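Local coordinates for protein putative glucoamylase (Bacteroides uniformis, PDB 4GL3) that is probably a glycoside hydrolase of the glucoamylase type, cleaving alpha-linked glucose from starch-like or related glucans, at residues L21-T26 against M387-R392; F250-S255 against L330-Y335; I281-C286 against Y296-W301; R321-P326 against A364-E369. One frame throughout, in Å; residues are numbered along the deposited sequence. Where two conformers were deposited one is given.

Interaction 1. Residues L21-T26 against M387-R392; sequences LVQKQT and MIENYR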
# COMPACT_ATOMS: atom_id res chain seq x y z
N LEU A 21 -6.75 -6.35 -18.46
CA LEU A 21 -6.81 -7.75 -18.02
C LEU A 21 -6.13 -7.93 -16.65
O LEU A 21 -6.68 -8.60 -15.77
CB LEU A 21 -6.21 -8.70 -19.06
CG LEU A 21 -6.21 -10.20 -18.69
CD1 LEU A 21 -7.64 -10.69 -18.57
CD2 LEU A 21 -5.46 -11.03 -19.74
N VAL A 22 -4.98 -7.31 -16.45
CA VAL A 22 -4.27 -7.45 -15.17
C VAL A 22 -5.14 -6.89 -14.02
O VAL A 22 -5.32 -7.53 -12.97
CB VAL A 22 -2.86 -6.82 -15.24
CG1 VAL A 22 -2.21 -6.70 -13.84
CG2 VAL A 22 -2.01 -7.63 -16.20
N GLN A 23 -5.74 -5.73 -14.25
CA GLN A 23 -6.60 -5.13 -13.24
C GLN A 23 -7.84 -5.99 -12.96
O GLN A 23 -8.23 -6.19 -11.81
CB GLN A 23 -7.04 -3.74 -13.70
CG GLN A 23 -5.94 -2.69 -13.73
CD GLN A 23 -6.51 -1.33 -14.08
OE1 GLN A 23 -6.91 -1.12 -15.24
NE2 GLN A 23 -6.59 -0.40 -13.09
N LYS A 24 -8.47 -6.48 -14.02
CA LYS A 24 -9.69 -7.28 -13.90
C LYS A 24 -9.45 -8.61 -13.20
O LYS A 24 -10.24 -9.01 -12.37
CB LYS A 24 -10.27 -7.54 -15.27
CG LYS A 24 -11.67 -8.19 -15.34
CD LYS A 24 -12.04 -8.31 -16.84
CE LYS A 24 -13.40 -8.93 -17.11
NZ LYS A 24 -14.48 -8.10 -16.54
N GLN A 25 -8.39 -9.32 -13.57
CA GLN A 25 -8.10 -10.61 -12.97
C GLN A 25 -7.71 -10.45 -11.49
O GLN A 25 -8.16 -11.22 -10.64
CB GLN A 25 -6.99 -11.36 -13.73
CG GLN A 25 -6.93 -12.86 -13.42
CD GLN A 25 -7.74 -13.68 -14.40
OE1 GLN A 25 -8.67 -13.17 -15.04
NE2 GLN A 25 -7.38 -14.94 -14.54
N THR A 26 -6.90 -9.43 -11.20
CA THR A 26 -6.44 -9.19 -9.84
C THR A 26 -7.61 -8.73 -8.95
O THR A 26 -7.66 -9.01 -7.76
CB THR A 26 -5.22 -8.20 -9.84
OG1 THR A 26 -4.26 -8.63 -10.84
CG2 THR A 26 -4.53 -8.13 -8.47
N MSE A 387 -2.22 1.20 -8.65
CA MSE A 387 -1.16 2.03 -9.24
C MSE A 387 -1.26 2.00 -10.75
O MSE A 387 -0.99 3.00 -11.39
CB MSE A 387 0.25 1.62 -8.76
CG MSE A 387 0.46 1.80 -7.25
SE MSE A 387 0.31 3.64 -6.63
CE MSE A 387 2.09 4.33 -6.92
N ILE A 388 -1.73 0.89 -11.33
CA ILE A 388 -2.05 0.87 -12.75
C ILE A 388 -3.10 1.94 -12.98
O ILE A 388 -2.96 2.76 -13.89
CB ILE A 388 -2.53 -0.51 -13.28
CG1 ILE A 388 -1.34 -1.49 -13.37
CG2 ILE A 388 -3.25 -0.37 -14.64
CD1 ILE A 388 -1.76 -2.95 -13.58
N GLU A 389 -4.13 1.99 -12.14
CA GLU A 389 -5.15 3.00 -12.40
C GLU A 389 -4.61 4.45 -12.25
O GLU A 389 -4.97 5.34 -13.04
CB GLU A 389 -6.38 2.83 -11.50
CG GLU A 389 -7.56 3.68 -11.93
CD GLU A 389 -7.98 3.37 -13.36
OE1 GLU A 389 -7.98 2.16 -13.69
OE2 GLU A 389 -8.32 4.32 -14.12
N ASN A 390 -3.83 4.71 -11.20
CA ASN A 390 -3.21 6.00 -11.04
C ASN A 390 -2.40 6.41 -12.28
O ASN A 390 -2.50 7.55 -12.73
CB ASN A 390 -2.34 6.08 -9.79
CG ASN A 390 -3.15 6.31 -8.53
OD1 ASN A 390 -4.24 6.91 -8.61
ND2 ASN A 390 -2.64 5.84 -7.36
N TYR A 391 -1.62 5.49 -12.83
CA TYR A 391 -0.93 5.74 -14.11
C TYR A 391 -1.91 6.07 -15.22
O TYR A 391 -1.68 6.98 -15.98
CB TYR A 391 -0.09 4.53 -14.54
CG TYR A 391 0.39 4.57 -15.97
CD1 TYR A 391 1.27 5.56 -16.39
CD2 TYR A 391 -0.07 3.64 -16.90
CE1 TYR A 391 1.73 5.61 -17.69
CE2 TYR A 391 0.40 3.68 -18.22
CZ TYR A 391 1.29 4.68 -18.58
OH TYR A 391 1.74 4.76 -19.84
N ARG A 392 -3.00 5.32 -15.35
CA ARG A 392 -3.89 5.56 -16.51
C ARG A 392 -4.80 6.81 -16.39
O ARG A 392 -5.07 7.42 -17.36
CB ARG A 392 -4.77 4.32 -16.76
CG ARG A 392 -4.02 3.00 -16.97
CD ARG A 392 -4.98 1.81 -17.06
NE ARG A 392 -5.52 1.69 -18.40
CZ ARG A 392 -6.32 0.70 -18.81
NH1 ARG A 392 -6.75 -0.26 -17.96
NH2 ARG A 392 -6.69 0.67 -20.07
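Gln23 does most of the bridging between helices 15-27 and 378-393, reaching out with its chain extended beyond CG to bring its amide against Ile388 CG2 and between two charged side chains. This is the tight part. Ile388 CG2 presses on Gln23 CD at 3.4 Å, while the amide end is held through both its polar atoms. Gln23 NE2 gives a nearly straight bond (173°) to Glu389 OE1 at 3.0 Å, lying in its own amide plane and meeting the carboxylate on its anti side; the two planes are only 14° apart. NE2 also reaches Ile385 O, one turn before Glu389. Gln23 OE1 takes a more bent bond from Arg392 NH1 at 2.9 Å, in the plane of the guanidinium. With a donor and an acceptor both engaged, the amide is unlikely to flip. Glu389 OE2 turns instead to Thr393, OE1 also meets Arg70, and Arg392 pairs with Asp16, although the two arginines lie close together.

The contact is slighter elsewhere. Beyond Gln23 there is a single apolar touch, Val22 CG1 to Ile388 CD1 at 3.8 Å, with Met344 of helix 337-349 packing on both residues. Arg392, by contrast, is partly exposed and marks the solvent side. The axes of segments 21-26 and 387-392 come within 10.8 Å at 146°, joined by side chains rather than close backbones, consistent with the (alpha/alpha)6 barrel expected for the six-hairpin clan.

Interaction 2. Residues F250-S255 against L330-Y335; sequences FFTHYS and LSSIPY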
# COMPACT_ATOMS: atom_id res chain seq x y z
N PHE A 250 8.31 -1.72 -2.51
CA PHE A 250 6.98 -1.34 -2.04
C PHE A 250 6.96 -0.06 -1.18
O PHE A 250 5.89 0.50 -0.95
CB PHE A 250 6.26 -2.49 -1.28
CG PHE A 250 6.64 -2.61 0.20
CD1 PHE A 250 7.78 -3.32 0.58
CD2 PHE A 250 5.87 -2.01 1.19
CE1 PHE A 250 8.12 -3.48 1.93
CE2 PHE A 250 6.20 -2.18 2.55
CZ PHE A 250 7.33 -2.89 2.91
N PHE A 251 8.12 0.40 -0.70
CA PHE A 251 8.19 1.68 -0.04
C PHE A 251 7.67 2.84 -0.95
O PHE A 251 7.21 3.85 -0.44
CB PHE A 251 9.62 2.03 0.41
CG PHE A 251 10.19 1.17 1.55
CD1 PHE A 251 9.46 0.18 2.19
CD2 PHE A 251 11.52 1.38 1.96
CE1 PHE A 251 10.02 -0.56 3.23
CE2 PHE A 251 12.08 0.65 2.98
CZ PHE A 251 11.31 -0.30 3.64
N THR A 252 7.72 2.68 -2.28
CA THR A 252 7.18 3.71 -3.23
C THR A 252 5.71 3.50 -3.56
O THR A 252 5.15 4.24 -4.38
CB THR A 252 7.99 3.73 -4.54
OG1 THR A 252 7.72 2.52 -5.28
CG2 THR A 252 9.49 3.87 -4.21
N HIS A 253 5.06 2.51 -2.91
CA HIS A 253 3.69 2.16 -3.21
C HIS A 253 2.69 2.44 -2.08
O HIS A 253 1.68 3.03 -2.32
CB HIS A 253 3.56 0.66 -3.60
CG HIS A 253 4.46 0.25 -4.69
ND1 HIS A 253 4.94 -1.04 -4.79
CD2 HIS A 253 5.04 0.96 -5.69
CE1 HIS A 253 5.77 -1.10 -5.83
NE2 HIS A 253 5.84 0.09 -6.40
N TYR A 254 2.92 1.95 -0.87
CA TYR A 254 1.78 1.89 0.08
C TYR A 254 1.18 3.25 0.53
O TYR A 254 -0.02 3.38 0.66
CB TYR A 254 2.11 1.03 1.32
CG TYR A 254 2.32 -0.45 1.14
CD1 TYR A 254 2.27 -1.06 -0.10
CD2 TYR A 254 2.59 -1.25 2.26
CE1 TYR A 254 2.50 -2.42 -0.23
CE2 TYR A 254 2.81 -2.60 2.13
CZ TYR A 254 2.76 -3.19 0.88
OH TYR A 254 3.02 -4.56 0.74
N SER A 255 2.04 4.22 0.81
CA SER A 255 1.62 5.57 1.18
C SER A 255 1.23 6.43 -0.02
O SER A 255 0.61 7.47 0.18
CB SER A 255 2.75 6.30 1.99
OG SER A 255 3.00 5.70 3.27
N LEU A 330 5.36 -3.80 -11.36
CA LEU A 330 4.04 -3.49 -11.88
C LEU A 330 3.48 -2.27 -11.17
O LEU A 330 2.94 -1.35 -11.81
CB LEU A 330 3.10 -4.69 -11.76
CG LEU A 330 3.50 -5.96 -12.56
CD1 LEU A 330 2.37 -6.97 -12.56
CD2 LEU A 330 3.90 -5.60 -13.96
N SER A 331 3.64 -2.23 -9.84
CA SER A 331 3.06 -1.14 -9.08
C SER A 331 3.84 0.19 -9.19
O SER A 331 3.34 1.24 -8.75
CB SER A 331 2.88 -1.53 -7.63
OG SER A 331 2.04 -2.68 -7.53
N SER A 332 5.03 0.12 -9.77
CA SER A 332 5.88 1.25 -10.03
C SER A 332 5.61 1.87 -11.42
O SER A 332 6.35 2.78 -11.83
CB SER A 332 7.36 0.84 -9.88
OG SER A 332 7.73 0.80 -8.50
N ILE A 333 4.57 1.38 -12.10
CA ILE A 333 4.16 1.84 -13.44
C ILE A 333 4.05 3.38 -13.59
O ILE A 333 4.54 3.89 -14.57
CB ILE A 333 2.89 1.09 -13.98
CG1 ILE A 333 2.62 1.44 -15.47
CG2 ILE A 333 1.68 1.29 -13.08
CD1 ILE A 333 1.79 0.39 -16.22
N PRO A 334 3.50 4.12 -12.60
CA PRO A 334 3.48 5.55 -12.90
C PRO A 334 4.85 6.18 -12.85
O PRO A 334 5.03 7.26 -13.32
CB PRO A 334 2.60 6.16 -11.83
CG PRO A 334 2.52 5.13 -10.74
CD PRO A 334 2.84 3.80 -11.32
N TYR A 335 5.82 5.50 -12.27
CA TYR A 335 7.14 6.09 -12.11
C TYR A 335 8.08 5.76 -13.26
O TYR A 335 8.95 6.55 -13.54
CB TYR A 335 7.76 5.63 -10.80
CG TYR A 335 6.87 5.75 -9.60
CD1 TYR A 335 6.13 6.90 -9.38
CD2 TYR A 335 6.81 4.74 -8.63
CE1 TYR A 335 5.34 7.04 -8.25
CE2 TYR A 335 6.02 4.88 -7.49
CZ TYR A 335 5.29 6.03 -7.32
OH TYR A 335 4.55 6.21 -6.18
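His253 lies with one ring face against Ser331 and its NE2 pointed at Ser332. The CB of Ser331 sits over the middle of the imidazole, 3.5 Å from the ring centroid and 11° off the normal, a CH-pi contact. At the edge, in the ring plane, His253 NE2 and Ser332 OG share a hydrogen bond of 2.9 Å that is close to straight. Ser331 backs the face while the bond to Ser332 limits rotation.

A second bond runs alongside. Tyr335 OH donates to the backbone oxygen Thr252 O at 2.7 Å, approaching almost along the C=O axis, and the phenol runs beside the Thr252 side chain in the reverse sense, with Tyr335 CE2 3.7 Å from Thr252 CB. The Tyr335 hydroxyl thus supplies a donor to this carbonyl of a buried residue.

The contact's centre lies about 8 Å from that of the chain, where the long loop between strand 235-239 and helix 271-288 meets helix 326-331 and the turn after it, probably deep in the helical barrel of the six-hairpin clan.

Further out, beta turns hold both partners in place. Phe250 O accepts from His253 N at 2.9 Å, and Ser332 O accepts from Tyr335 N at 2.8 Å, which sets the serine and the tyrosine on the same bend. Thr252 OG1 turns back to Leu249 O, Ser331 OG binds Thr327 OG1 one helical turn earlier, and Ser332 OG has weak bonds to Ala328 O and Thr279 OG1. Pro383 and Ile384 pack on Ser331.

Interaction 3. Residues I281-C286 against Y296-W301; sequences INRAYC and YGEKCW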
# COMPACT_ATOMS: atom_id res chain seq x y z
N ILE A 281 16.81 2.69 -9.72
CA ILE A 281 17.90 2.02 -9.01
C ILE A 281 17.62 0.51 -8.78
O ILE A 281 18.50 -0.32 -8.99
CB ILE A 281 18.21 2.76 -7.70
CG1 ILE A 281 18.88 4.12 -8.02
CG2 ILE A 281 19.07 1.90 -6.77
CD1 ILE A 281 18.81 5.11 -6.84
N ASN A 282 16.41 0.18 -8.34
CA ASN A 282 15.99 -1.23 -8.14
C ASN A 282 16.11 -2.01 -9.46
O ASN A 282 16.72 -3.09 -9.54
CB ASN A 282 14.56 -1.20 -7.56
CG ASN A 282 14.12 -2.52 -6.98
OD1 ASN A 282 13.73 -3.43 -7.73
ND2 ASN A 282 14.12 -2.63 -5.62
N ARG A 283 15.62 -1.39 -10.53
CA ARG A 283 15.79 -1.95 -11.86
C ARG A 283 17.25 -2.08 -12.27
O ARG A 283 17.64 -3.11 -12.81
CB ARG A 283 15.01 -1.13 -12.90
CG ARG A 283 15.22 -1.60 -14.32
CD ARG A 283 14.45 -0.74 -15.30
NE ARG A 283 14.67 -1.10 -16.70
CZ ARG A 283 15.64 -0.61 -17.46
NH1 ARG A 283 16.50 0.26 -16.95
NH2 ARG A 283 15.76 -0.96 -18.72
N ALA A 284 18.05 -1.03 -12.06
CA ALA A 284 19.47 -1.07 -12.44
C ALA A 284 20.19 -2.18 -11.68
O ALA A 284 21.05 -2.86 -12.25
CB ALA A 284 20.18 0.29 -12.24
N TYR A 285 19.85 -2.36 -10.40
CA TYR A 285 20.44 -3.45 -9.63
C TYR A 285 20.16 -4.79 -10.34
O TYR A 285 21.07 -5.63 -10.51
CB TYR A 285 19.97 -3.50 -8.17
CG TYR A 285 20.45 -4.75 -7.46
CD1 TYR A 285 21.68 -4.80 -6.87
CD2 TYR A 285 19.69 -5.90 -7.49
CE1 TYR A 285 22.14 -5.94 -6.24
CE2 TYR A 285 20.15 -7.06 -6.90
CZ TYR A 285 21.37 -7.07 -6.27
OH TYR A 285 21.82 -8.23 -5.70
N CYS A 286 18.93 -4.97 -10.79
CA CYS A 286 18.54 -6.23 -11.39
C CYS A 286 19.25 -6.46 -12.70
O CYS A 286 19.66 -7.60 -13.01
CB CYS A 286 17.02 -6.30 -11.53
SG CYS A 286 16.15 -6.41 -9.92
N TYR A 296 17.48 -12.40 -14.44
CA TYR A 296 17.42 -11.00 -13.99
C TYR A 296 17.81 -10.09 -15.15
O TYR A 296 18.81 -10.35 -15.83
CB TYR A 296 18.42 -10.75 -12.86
CG TYR A 296 17.97 -11.09 -11.46
CD1 TYR A 296 17.08 -12.12 -11.20
CD2 TYR A 296 18.51 -10.42 -10.39
CE1 TYR A 296 16.68 -12.41 -9.87
CE2 TYR A 296 18.15 -10.71 -9.07
CZ TYR A 296 17.24 -11.71 -8.82
OH TYR A 296 16.91 -11.98 -7.51
N GLY A 297 17.06 -9.03 -15.39
CA GLY A 297 17.29 -8.22 -16.62
C GLY A 297 16.24 -7.15 -16.86
O GLY A 297 15.40 -6.89 -16.01
N GLU A 298 16.29 -6.56 -18.04
CA GLU A 298 15.36 -5.50 -18.44
C GLU A 298 13.92 -5.98 -18.45
O GLU A 298 13.02 -5.20 -18.19
CB GLU A 298 15.72 -4.99 -19.83
CG GLU A 298 17.08 -4.30 -19.83
CD GLU A 298 17.51 -3.81 -21.19
OE1 GLU A 298 16.64 -3.76 -22.09
OE2 GLU A 298 18.71 -3.49 -21.34
N LYS A 299 13.72 -7.25 -18.77
CA LYS A 299 12.38 -7.82 -18.86
C LYS A 299 11.95 -8.37 -17.53
O LYS A 299 10.78 -8.62 -17.32
CB LYS A 299 12.39 -8.94 -19.91
CG LYS A 299 12.68 -8.41 -21.30
CD LYS A 299 12.04 -9.25 -22.39
CE LYS A 299 12.14 -8.54 -23.74
NZ LYS A 299 11.69 -7.12 -23.62
N CYS A 300 12.89 -8.54 -16.62
CA CYS A 300 12.66 -9.30 -15.42
C CYS A 300 13.40 -8.63 -14.25
O CYS A 300 14.55 -8.96 -13.97
CB CYS A 300 13.12 -10.72 -15.67
SG CYS A 300 12.64 -11.84 -14.38
N TRP A 301 12.71 -7.67 -13.64
CA TRP A 301 13.25 -6.86 -12.54
C TRP A 301 12.16 -6.59 -11.54
O TRP A 301 10.97 -6.72 -11.85
CB TRP A 301 13.81 -5.53 -13.04
CG TRP A 301 12.82 -4.60 -13.70
CD1 TRP A 301 12.42 -4.62 -15.00
CD2 TRP A 301 12.13 -3.48 -13.09
NE1 TRP A 301 11.52 -3.60 -15.25
CE2 TRP A 301 11.32 -2.89 -14.09
CE3 TRP A 301 12.10 -2.94 -11.81
CZ2 TRP A 301 10.52 -1.79 -13.86
CZ3 TRP A 301 11.29 -1.86 -11.57
CH2 TRP A 301 10.51 -1.29 -12.59
O HOH W 1 12.89 -2.57 -18.32
O HOH W 2 14.44 -1.93 -21.20
O HOH W 3 18.31 -0.25 -20.12
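Trp301 offers one indole face to Arg283, whose CB lies 3.6 Å from Trp301 CE3 and whose CG sits over the five-membered ring, 3.9 Å from its centroid. Asn282 OD1 is at the indole edge, where it is bonded to Leu303 N, and Trp301 NE1 bonds to Tyr339 O. The Arg283 guanidinium stands nearly upright to the indole, its plane turned by 86°, so the aliphatic stem, with CG in a CH-pi contact, covers the indole face. The edge of the Tyr296 ring faces Cys286 O, 3.4 Å from Tyr296 CB. Cys286 SG makes an oblique sulfur-aromatic contact with the Tyr296 ring.

The loop that follows helix 271-288 folds back here on the helix's last turns, through a beta turn at 297-300 in which Gly297 and Cys300 exchange backbone hydrogen bonds. An alanine in place of Trp301 would probably open a gap beside Cys286 and the Arg283 stem, leaving Tyr339 O without its indole donor.

Toward solvent the link is by water. One bridges Arg283 NE, at 2.8 Å, and the backbone oxygen of Glu298; a second joins Arg283 NH2 and Glu298 OE1. These two charged atoms, 4.5 Å apart, are beyond salt-bridge range.

Interaction 4. Residues R321-P326 against A364-E369; sequences RGVITP and AFNLTE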
# COMPACT_ATOMS: atom_id res chain seq x y z
N ARG A 321 17.76 -12.66 -2.82
CA ARG A 321 17.75 -14.11 -2.61
C ARG A 321 17.34 -14.88 -3.86
O ARG A 321 17.03 -16.07 -3.79
CB ARG A 321 16.77 -14.45 -1.48
CG ARG A 321 16.83 -13.50 -0.30
CD ARG A 321 16.36 -14.12 1.00
NE ARG A 321 16.95 -13.42 2.12
CZ ARG A 321 16.86 -13.79 3.39
NH1 ARG A 321 16.20 -14.89 3.71
NH2 ARG A 321 17.39 -13.05 4.34
N GLY A 322 17.32 -14.19 -5.01
CA GLY A 322 16.97 -14.80 -6.32
C GLY A 322 15.49 -14.73 -6.69
O GLY A 322 15.10 -15.30 -7.70
N VAL A 323 14.70 -14.03 -5.87
CA VAL A 323 13.24 -13.95 -5.97
C VAL A 323 12.88 -12.59 -6.61
O VAL A 323 13.25 -11.54 -6.11
CB VAL A 323 12.59 -14.08 -4.57
CG1 VAL A 323 11.06 -13.91 -4.62
CG2 VAL A 323 12.99 -15.43 -3.91
N ILE A 324 12.21 -12.65 -7.75
CA ILE A 324 11.59 -11.49 -8.40
C ILE A 324 10.09 -11.51 -8.03
O ILE A 324 9.44 -12.57 -8.01
CB ILE A 324 11.82 -11.52 -9.94
CG1 ILE A 324 13.32 -11.38 -10.27
CG2 ILE A 324 11.00 -10.43 -10.67
CD1 ILE A 324 13.96 -10.01 -10.10
N THR A 325 9.56 -10.35 -7.69
CA THR A 325 8.25 -10.23 -7.16
C THR A 325 7.45 -9.23 -8.05
O THR A 325 7.76 -8.01 -8.07
CB THR A 325 8.32 -9.68 -5.72
OG1 THR A 325 9.08 -10.55 -4.86
CG2 THR A 325 6.94 -9.44 -5.20
N PRO A 326 6.42 -9.72 -8.79
CA PRO A 326 5.75 -8.89 -9.78
C PRO A 326 5.20 -7.56 -9.29
O PRO A 326 5.24 -6.59 -10.05
CB PRO A 326 4.62 -9.79 -10.29
CG PRO A 326 5.26 -11.15 -10.28
CD PRO A 326 6.04 -11.14 -8.97
N ALA A 364 5.36 -14.26 -6.45
CA ALA A 364 6.80 -14.19 -6.66
C ALA A 364 7.28 -15.44 -7.38
O ALA A 364 6.56 -16.47 -7.46
CB ALA A 364 7.56 -14.03 -5.33
N PHE A 365 8.49 -15.36 -7.89
CA PHE A 365 9.14 -16.48 -8.55
C PHE A 365 10.65 -16.38 -8.45
O PHE A 365 11.22 -15.30 -8.22
CB PHE A 365 8.71 -16.64 -10.05
CG PHE A 365 9.11 -15.47 -10.92
CD1 PHE A 365 8.31 -14.32 -10.99
CD2 PHE A 365 10.29 -15.50 -11.66
CE1 PHE A 365 8.68 -13.25 -11.79
CE2 PHE A 365 10.67 -14.43 -12.42
CZ PHE A 365 9.88 -13.29 -12.48
N ASN A 366 11.29 -17.53 -8.62
CA ASN A 366 12.74 -17.66 -8.61
C ASN A 366 13.15 -18.57 -9.76
O ASN A 366 13.06 -19.80 -9.65
CB ASN A 366 13.21 -18.25 -7.28
CG ASN A 366 14.73 -18.37 -7.17
OD1 ASN A 366 15.43 -18.63 -8.17
ND2 ASN A 366 15.25 -18.18 -5.96
N LEU A 367 13.58 -17.98 -10.87
CA LEU A 367 13.94 -18.79 -12.04
C LEU A 367 15.18 -19.66 -11.80
O LEU A 367 15.30 -20.73 -12.40
CB LEU A 367 14.13 -17.91 -13.28
CG LEU A 367 12.87 -17.20 -13.81
CD1 LEU A 367 13.18 -16.50 -15.12
CD2 LEU A 367 11.72 -18.18 -13.97
N THR A 368 16.09 -19.22 -10.91
CA THR A 368 17.29 -20.01 -10.59
C THR A 368 16.89 -21.32 -9.92
O THR A 368 17.47 -22.34 -10.24
CB THR A 368 18.31 -19.27 -9.67
OG1 THR A 368 18.57 -17.95 -10.18
CG2 THR A 368 19.65 -20.05 -9.58
N GLU A 369 15.94 -21.30 -8.99
CA GLU A 369 15.50 -22.54 -8.31
C GLU A 369 14.26 -23.16 -8.97
O GLU A 369 13.69 -24.10 -8.44
CB GLU A 369 15.18 -22.29 -6.83
CG GLU A 369 16.24 -21.53 -6.04
CD GLU A 369 17.57 -22.23 -5.98
OE1 GLU A 369 17.60 -23.47 -6.04
OE2 GLU A 369 18.60 -21.54 -5.85
O HOH W 4 17.93 -18.54 -5.05
O HOH W 5 13.86 -15.13 -10.52
O HOH W 6 16.47 -16.39 -9.98
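Ile324 and Phe365 form a single antiparallel bridge that sets the extended residues 323-325 of segment 321-326 against one edge of the hairpin 365-366/371-372. They are a hydrogen-bonded pair: Ile324 N donates to Phe365 O, and Phe365 N to Ile324 O, each at 2.9 Å. The two side chains leave the bridge together and run alongside each other. Phe365 takes the less common chi1 of 63°, its CG between the backbone N and carbonyl carbon, which swings the ring back so that Ile324 CB lies over its face and Ile324 CG2 touches Phe365 CZ at 3.6 Å. Pro326 CG meets the ring edge. Val323 CG1 packs on Ala364 CB, also at 3.6 Å.

Beyond the bridge the contact turns polar. Asn366 CG lies only 3.1 Å from Gly322 O, carbon against oxygen, without a hydrogen bond between them. Gly322 has a positive phi (92°), and any CB here would run into Asn366 ND2. One water ties Asn366 ND2 to Arg321 O and Glu369 OE2, two others hang from Gly322 O, and Asp309 takes a further bond from ND2. Asn366 OD1 accepts from Glu369 N at 2.8 Å, from above its carbonyl plane. A leucine in place of Asn366 would probably cost Glu369 N the OD1 acceptor and Asp309 its amide donor, leaving the turn freer to move.

An Asx motif leading into the turn of a two-stranded hairpin, with a passing chain joined to its edge by one bridge, lies here at the outer part of a mainly helical, probably enzymatic, fold.

How the interactions relate
Interaction 2 is the most central, about 8 Å from the chain's centre; interaction 1 lies between it and the periphery, and interactions 3 and 4 sit farther out, beyond 20 Å. Interactions 1 and 2 share a wall: Met387 of helix 378-393 packs on Ser331 and Tyr335, and Tyr391 on Ile333. Interactions 3 and 4 meet through Tyr296, which touches Gly322 and Ile324, and through Cys300 on Phe365. Segments 321-326 and 330-335 adjoin in sequence across the short helix 326-331, tying the outer pair to the core. Inside, side chains supply the direct bonds; farther out waters join in beside apolar packing and CH-pi contacts, and interaction 4 adds a backbone pair, though all four contacts are buried.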